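Local coordinates for Lmo0651 protein (Listeria monocytogenes serovar 1/2a, PDB 6EP3) that controls expression of the Agr system and mediates virulence, probably by binding regulatory DNA as a GntR-family transcription factor, at residues K6-D9 / K10-Y13; I51-L54 / T55-I59. One frame throughout, in Å; residues are numbered along the deposited sequence.

Contact 1 of 2, residues K6-D9 / K10-Y13; sequences KTLD and KMVY
Thr7 caps the start of helix 8-21 by taking the backbone N-H of Lys10 on its hydroxyl. The bond from Lys10 N to Thr7 OG1 measures 3.2 Å and is fairly straight at 160°. With chi1 at 73°, OG1 sits between the backbone N and the carbonyl carbon of Thr7, which turns it back over the first helical turn; CB and CG of Lys10 lie against the same oxygen.

The backbone ladder starts slackly and then tightens. Met11 N reaches Thr7 O in a weak bond of 3.4 Å, Val12 N is 3.1 Å from Leu8 O, and Tyr13 N to Asp9 O closes to 2.9 Å at 174°, almost linear.

Apolar side chains meet on one flank, where CD1 of Leu8 lies 4.0 Å from SD of Met11, the two crossing obliquely, and 4.3 Å from CG2 of Val12. Val42 covers both Leu8 and Val12 from a neighbouring loop, while Phe5 touches Met11 and Lys10.

On another flank the side chain of Lys10, kinked at chi2 and chi4, runs back alongside that of Lys6, both pointing the same way. Its NZ comes to 2.9 Å from Lys6 N, but both are donors, so this is no hydrogen bond.

Asp9 reaches outward from this first turn, where its OD1 makes a long, weak ion pair with Lys49 of helix 44-56. A carboxylate so close to the N-terminal end would probably be favoured by the helix dipole. Thr7 OG1 supplies an acceptor to Lys10 N, whose carbonyl partner four residues back would lie before the helix begins.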
ATOM      1  N   LYS B   6      15.415  21.489  -9.669  1.00 90.23           N
ATOM      2  CA  LYS B   6      15.749  22.476  -8.658  1.00 88.89           C
ATOM      3  C   LYS B   6      16.656  21.949  -7.560  1.00 79.99           C
ATOM      4  O   LYS B   6      17.270  22.757  -6.857  1.00 78.33           O
ATOM      5  CB  LYS B   6      14.472  23.035  -8.006  1.00 91.68           C
ATOM      6  CG  LYS B   6      13.505  23.679  -8.979  1.00 91.88           C
ATOM      7  CD  LYS B   6      13.932  25.105  -9.273  1.00 98.82           C
ATOM      8  CE  LYS B   6      12.740  26.022  -9.491  1.00102.36           C
ATOM      9  NZ  LYS B   6      13.108  27.193 -10.337  1.00102.69           N
ATOM     10  N   THR B   7      16.765  20.632  -7.395  1.00 74.95           N
ATOM     11  CA  THR B   7      17.656  20.037  -6.411  1.00 77.62           C
ATOM     12  C   THR B   7      18.456  18.914  -7.053  1.00 78.83           C
ATOM     13  O   THR B   7      18.018  18.297  -8.029  1.00 76.94           O
ATOM     14  CB  THR B   7      16.892  19.467  -5.207  1.00 67.88           C
ATOM     15  OG1 THR B   7      16.222  18.264  -5.600  1.00 72.16           O
ATOM     16  CG2 THR B   7      15.870  20.465  -4.685  1.00 59.03           C
ATOM     17  N   LEU B   8      19.628  18.634  -6.479  1.00 76.15           N
ATOM     18  CA  LEU B   8      20.457  17.559  -7.011  1.00 74.51           C
ATOM     19  C   LEU B   8      19.863  16.194  -6.697  1.00 78.41           C
ATOM     20  O   LEU B   8      20.002  15.260  -7.498  1.00 81.07           O
ATOM     21  CB  LEU B   8      21.880  17.658  -6.461  1.00 70.01           C
ATOM     22  CG  LEU B   8      22.831  16.568  -6.955  1.00 72.45           C
ATOM     23  CD1 LEU B   8      22.942  16.622  -8.468  1.00 75.61           C
ATOM     24  CD2 LEU B   8      24.200  16.701  -6.315  1.00 75.80           C
ATOM     25  N   ASP B   9      19.180  16.062  -5.558  1.00 77.91           N
ATOM     26  CA  ASP B   9      18.587  14.780  -5.196  1.00 80.75           C
ATOM     27  C   ASP B   9      17.539  14.356  -6.216  1.00 80.48           C
ATOM     28  O   ASP B   9      17.668  13.308  -6.862  1.00 86.02           O
ATOM     29  CB  ASP B   9      17.975  14.854  -3.795  1.00 80.30           C
ATOM     30  CG  ASP B   9      19.018  15.030  -2.708  1.00 86.85           C
ATOM     31  OD1 ASP B   9      18.863  15.950  -1.878  1.00 91.77           O
ATOM     32  OD2 ASP B   9      19.989  14.245  -2.677  1.00 87.54           O
ATOM     33  N   LYS B  10      16.499  15.177  -6.393  1.00 74.36           N
ATOM     34  CA  LYS B  10      15.400  14.787  -7.270  1.00 79.79           C
ATOM     35  C   LYS B  10      15.902  14.472  -8.676  1.00 80.32           C
ATOM     36  O   LYS B  10      15.566  13.422  -9.235  1.00 91.79           O
ATOM     37  CB  LYS B  10      14.308  15.867  -7.265  1.00 81.83           C
ATOM     38  CG  LYS B  10      14.408  16.968  -8.309  1.00 91.01           C
ATOM     39  CD  LYS B  10      13.021  17.449  -8.723  1.00 95.38           C
ATOM     40  CE  LYS B  10      13.090  18.723  -9.551  1.00 96.08           C
ATOM     41  NZ  LYS B  10      13.135  19.949  -8.713  1.00 92.02           N
ATOM     42  N   MET B  11      16.772  15.325  -9.227  1.00 83.56           N
ATOM     43  CA  MET B  11      17.423  15.035 -10.501  1.00 80.75           C
ATOM     44  C   MET B  11      17.912  13.596 -10.534  1.00 71.10           C
ATOM     45  O   MET B  11      17.477  12.794 -11.369  1.00 73.64           O
ATOM     46  CB  MET B  11      18.591  15.997 -10.735  1.00 78.94           C
ATOM     47  CG  MET B  11      19.526  15.549 -11.854  1.00 86.62           C
ATOM     48  SD  MET B  11      21.015  16.556 -12.015  1.00101.60           S
ATOM     49  CE  MET B  11      20.397  17.910 -13.016  1.00100.31           C
ATOM     50  N   VAL B  12      18.797  13.250  -9.597  1.00 70.05           N
ATOM     51  CA  VAL B  12      19.374  11.909  -9.588  1.00 70.90           C
ATOM     52  C   VAL B  12      18.259  10.879  -9.539  1.00 75.48           C
ATOM     53  O   VAL B  12      18.195   9.960 -10.367  1.00 78.04           O
ATOM     54  CB  VAL B  12      20.341  11.750  -8.402  1.00 65.56           C
ATOM     55  CG1 VAL B  12      20.622  10.278  -8.137  1.00 69.94           C
ATOM     56  CG2 VAL B  12      21.623  12.501  -8.669  1.00 62.97           C
ATOM     57  N   TYR B  13      17.322  11.071  -8.604  1.00 74.94           N
ATOM     58  CA  TYR B  13      16.143  10.221  -8.530  1.00 68.11           C
ATOM     59  C   TYR B  13      15.532  10.056  -9.912  1.00 72.61           C
ATOM     60  O   TYR B  13      15.491   8.947 -10.465  1.00 78.00           O
ATOM     61  CB  TYR B  13      15.134  10.816  -7.543  1.00 59.24           C
ATOM     62  CG  TYR B  13      13.801  10.101  -7.501  1.00 59.80           C
ATOM     63  CD1 TYR B  13      13.599   9.031  -6.644  1.00 64.08           C
ATOM     64  CD2 TYR B  13      12.737  10.508  -8.303  1.00 66.36           C
ATOM     65  CE1 TYR B  13      12.387   8.373  -6.594  1.00 62.12           C
ATOM     66  CE2 TYR B  13      11.519   9.856  -8.258  1.00 67.14           C
ATOM     67  CZ  TYR B  13      11.352   8.786  -7.402  1.00 70.25           C
ATOM     68  OH  TYR B  13      10.144   8.130  -7.350  1.00 72.20           O
TER

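Contact 2 of 2, residues I51-L54 / T55-I59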
ATOM      1  N   ILE B  51      17.701   5.676  -4.038  1.00 73.19           N
ATOM      2  CA  ILE B  51      17.438   4.245  -3.908  1.00 68.21           C
ATOM      3  C   ILE B  51      16.502   3.984  -2.737  1.00 65.47           C
ATOM      4  O   ILE B  51      15.506   3.259  -2.865  1.00 68.88           O
ATOM      5  CB  ILE B  51      18.758   3.467  -3.767  1.00 67.63           C
ATOM      6  CG1 ILE B  51      19.395   3.270  -5.141  1.00 72.94           C
ATOM      7  CG2 ILE B  51      18.518   2.110  -3.123  1.00 57.51           C
ATOM      8  CD1 ILE B  51      20.758   2.631  -5.092  1.00 77.04           C
ATOM      9  N   ALA B  52      16.785   4.609  -1.588  1.00 61.09           N
ATOM     10  CA  ALA B  52      15.916   4.434  -0.430  1.00 64.32           C
ATOM     11  C   ALA B  52      14.478   4.781  -0.785  1.00 61.74           C
ATOM     12  O   ALA B  52      13.553   4.004  -0.520  1.00 63.84           O
ATOM     13  CB  ALA B  52      16.413   5.290   0.735  1.00 71.22           C
ATOM     14  N   THR B  53      14.284   5.926  -1.445  1.00 55.96           N
ATOM     15  CA  THR B  53      12.941   6.315  -1.852  1.00 63.21           C
ATOM     16  C   THR B  53      12.320   5.258  -2.753  1.00 67.79           C
ATOM     17  O   THR B  53      11.170   4.850  -2.543  1.00 68.53           O
ATOM     18  CB  THR B  53      12.976   7.676  -2.545  1.00 60.75           C
ATOM     19  OG1 THR B  53      13.617   8.625  -1.684  1.00 67.72           O
ATOM     20  CG2 THR B  53      11.565   8.157  -2.846  1.00 54.57           C
ATOM     21  N   LEU B  54      13.084   4.751  -3.722  1.00 68.92           N
ATOM     22  CA  LEU B  54      12.519   3.741  -4.608  1.00 72.41           C
ATOM     23  C   LEU B  54      12.349   2.396  -3.921  1.00 74.86           C
ATOM     24  O   LEU B  54      11.588   1.557  -4.415  1.00 76.27           O
ATOM     25  CB  LEU B  54      13.377   3.587  -5.860  1.00 67.34           C
ATOM     26  CG  LEU B  54      13.567   4.857  -6.687  1.00 56.97           C
ATOM     27  CD1 LEU B  54      14.815   4.764  -7.526  1.00 62.27           C
ATOM     28  CD2 LEU B  54      12.355   5.046  -7.570  1.00 58.43           C
ATOM     29  N   THR B  55      12.996   2.183  -2.774  1.00 71.11           N
ATOM     30  CA  THR B  55      12.657   1.008  -1.981  1.00 70.65           C
ATOM     31  C   THR B  55      11.359   1.229  -1.218  1.00 68.77           C
ATOM     32  O   THR B  55      10.600   0.278  -1.003  1.00 71.58           O
ATOM     33  CB  THR B  55      13.796   0.657  -1.017  1.00 71.47           C
ATOM     34  OG1 THR B  55      15.032   0.595  -1.738  1.00 71.99           O
ATOM     35  CG2 THR B  55      13.545  -0.696  -0.369  1.00 65.39           C
ATOM     36  N   ALA B  56      11.082   2.475  -0.823  1.00 74.49           N
ATOM     37  CA  ALA B  56       9.825   2.785  -0.156  1.00 70.56           C
ATOM     38  C   ALA B  56       8.634   2.657  -1.095  1.00 73.04           C
ATOM     39  O   ALA B  56       7.507   2.464  -0.625  1.00 78.98           O
ATOM     40  CB  ALA B  56       9.875   4.194   0.436  1.00 64.89           C
ATOM     41  N   GLN B  57       8.857   2.748  -2.404  1.00 66.75           N
ATOM     42  CA  GLN B  57       7.794   2.650  -3.392  1.00 66.06           C
ATOM     43  C   GLN B  57       7.669   1.251  -3.978  1.00 65.79           C
ATOM     44  O   GLN B  57       6.867   1.040  -4.894  1.00 67.97           O
ATOM     45  CB  GLN B  57       8.023   3.669  -4.513  1.00 61.16           C
ATOM     46  CG  GLN B  57       8.102   5.114  -4.038  1.00 67.20           C
ATOM     47  CD  GLN B  57       8.562   6.071  -5.124  1.00 77.90           C
ATOM     48  OE1 GLN B  57       9.431   5.741  -5.931  1.00 86.24           O
ATOM     49  NE2 GLN B  57       7.971   7.259  -5.156  1.00 80.27           N
ATOM     50  N   GLY B  58       8.436   0.290  -3.468  1.00 72.58           N
ATOM     51  CA  GLY B  58       8.374  -1.064  -3.978  1.00 72.48           C
ATOM     52  C   GLY B  58       9.005  -1.261  -5.334  1.00 75.73           C
ATOM     53  O   GLY B  58       8.901  -2.355  -5.897  1.00 77.16           O
ATOM     54  N   ILE B  59       9.670  -0.238  -5.870  1.00 76.92           N
ATOM     55  CA  ILE B  59      10.301  -0.364  -7.177  1.00 72.90           C
ATOM     56  C   ILE B  59      11.631  -1.097  -7.067  1.00 77.71           C
ATOM     57  O   ILE B  59      12.005  -1.854  -7.973  1.00 81.25           O
ATOM     58  CB  ILE B  59      10.464   1.031  -7.808  1.00 72.65           C
ATOM     59  CG1 ILE B  59       9.105   1.730  -7.898  1.00 71.99           C
ATOM     60  CG2 ILE B  59      11.140   0.944  -9.170  1.00 64.18           C
ATOM     61  CD1 ILE B  59       9.170   3.144  -8.442  1.00 76.17           C
TER
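Thr55 turns its hydroxyl back along helix 44-56 onto the carbonyl of Ile51, so one oxygen holds two donors from the same residue. OG1 of Thr55 donates to Ile51 O at 2.9 Å, coming from above the carbonyl plane, while Thr55 N bonds that oxygen at 2.7 Å, nearly in line with the C=O. Having OG1 beside the backbone N, anti to the carbonyl carbon (chi1 -51°), is what lets the side chain double the helical bond.

Further backbone bonds carry the last turn. Ala56 N meets Ala52 O at 2.9 Å, in the carbonyl plane; Gln57 N to Thr53 O is weak. Gly58 then takes a positive phi of 73°, and the chain folds back: Gly58 N binds Thr55 O at 3.3 Å, and Ile59 N makes a weak 3.0 Å bond with Leu54 O.

Apolar packing joins the two sides of this turn, with CD2 of Leu54 3.8 Å from CD1 of Ile59. The same methyl comes to 3.4 Å from OE1 of Gln57, whose amide oxygen accepts from Tyr13 OH in helix 8-21. Leu16 and Tyr13 cover Leu54, and Phe158 and Phe163 of helix 147-163 cover Ile59. Thr55 and Ala56 also pack against Ala56 and Thr55 of the second subunit.

The two bonds back into the last turn, the weak outer one from Ile59 enclosing that from Gly58, make a Schellman motif. Here it ends the second helix of the helix-turn-helix, the probable recognition helix of a GntR-type winged-helix domain, and sends the chain into strand 60-63 of the wing.

Contact 1 opens helix 8-21 and contact 2 closes helix 44-56, so along the chain they come in series, with helix 33-40 between them. Their centres are about 15 Å apart, yet Tyr13 spans the gap: its OH lies 2.9 Å from Gln57 OE1, a probable hydrogen bond, and its CE1 packs 3.5 Å from Leu54 CD2 and 3.8 Å from Thr53 CG2. The start of the first helix is thereby tied to the C-terminal end of the probable recognition helix within one GntR-family winged-helix domain. Contact 2 also faces helix 147-163 and the second subunit, placing it where the probable DNA-binding domain meets the FCD part and its dimer partner.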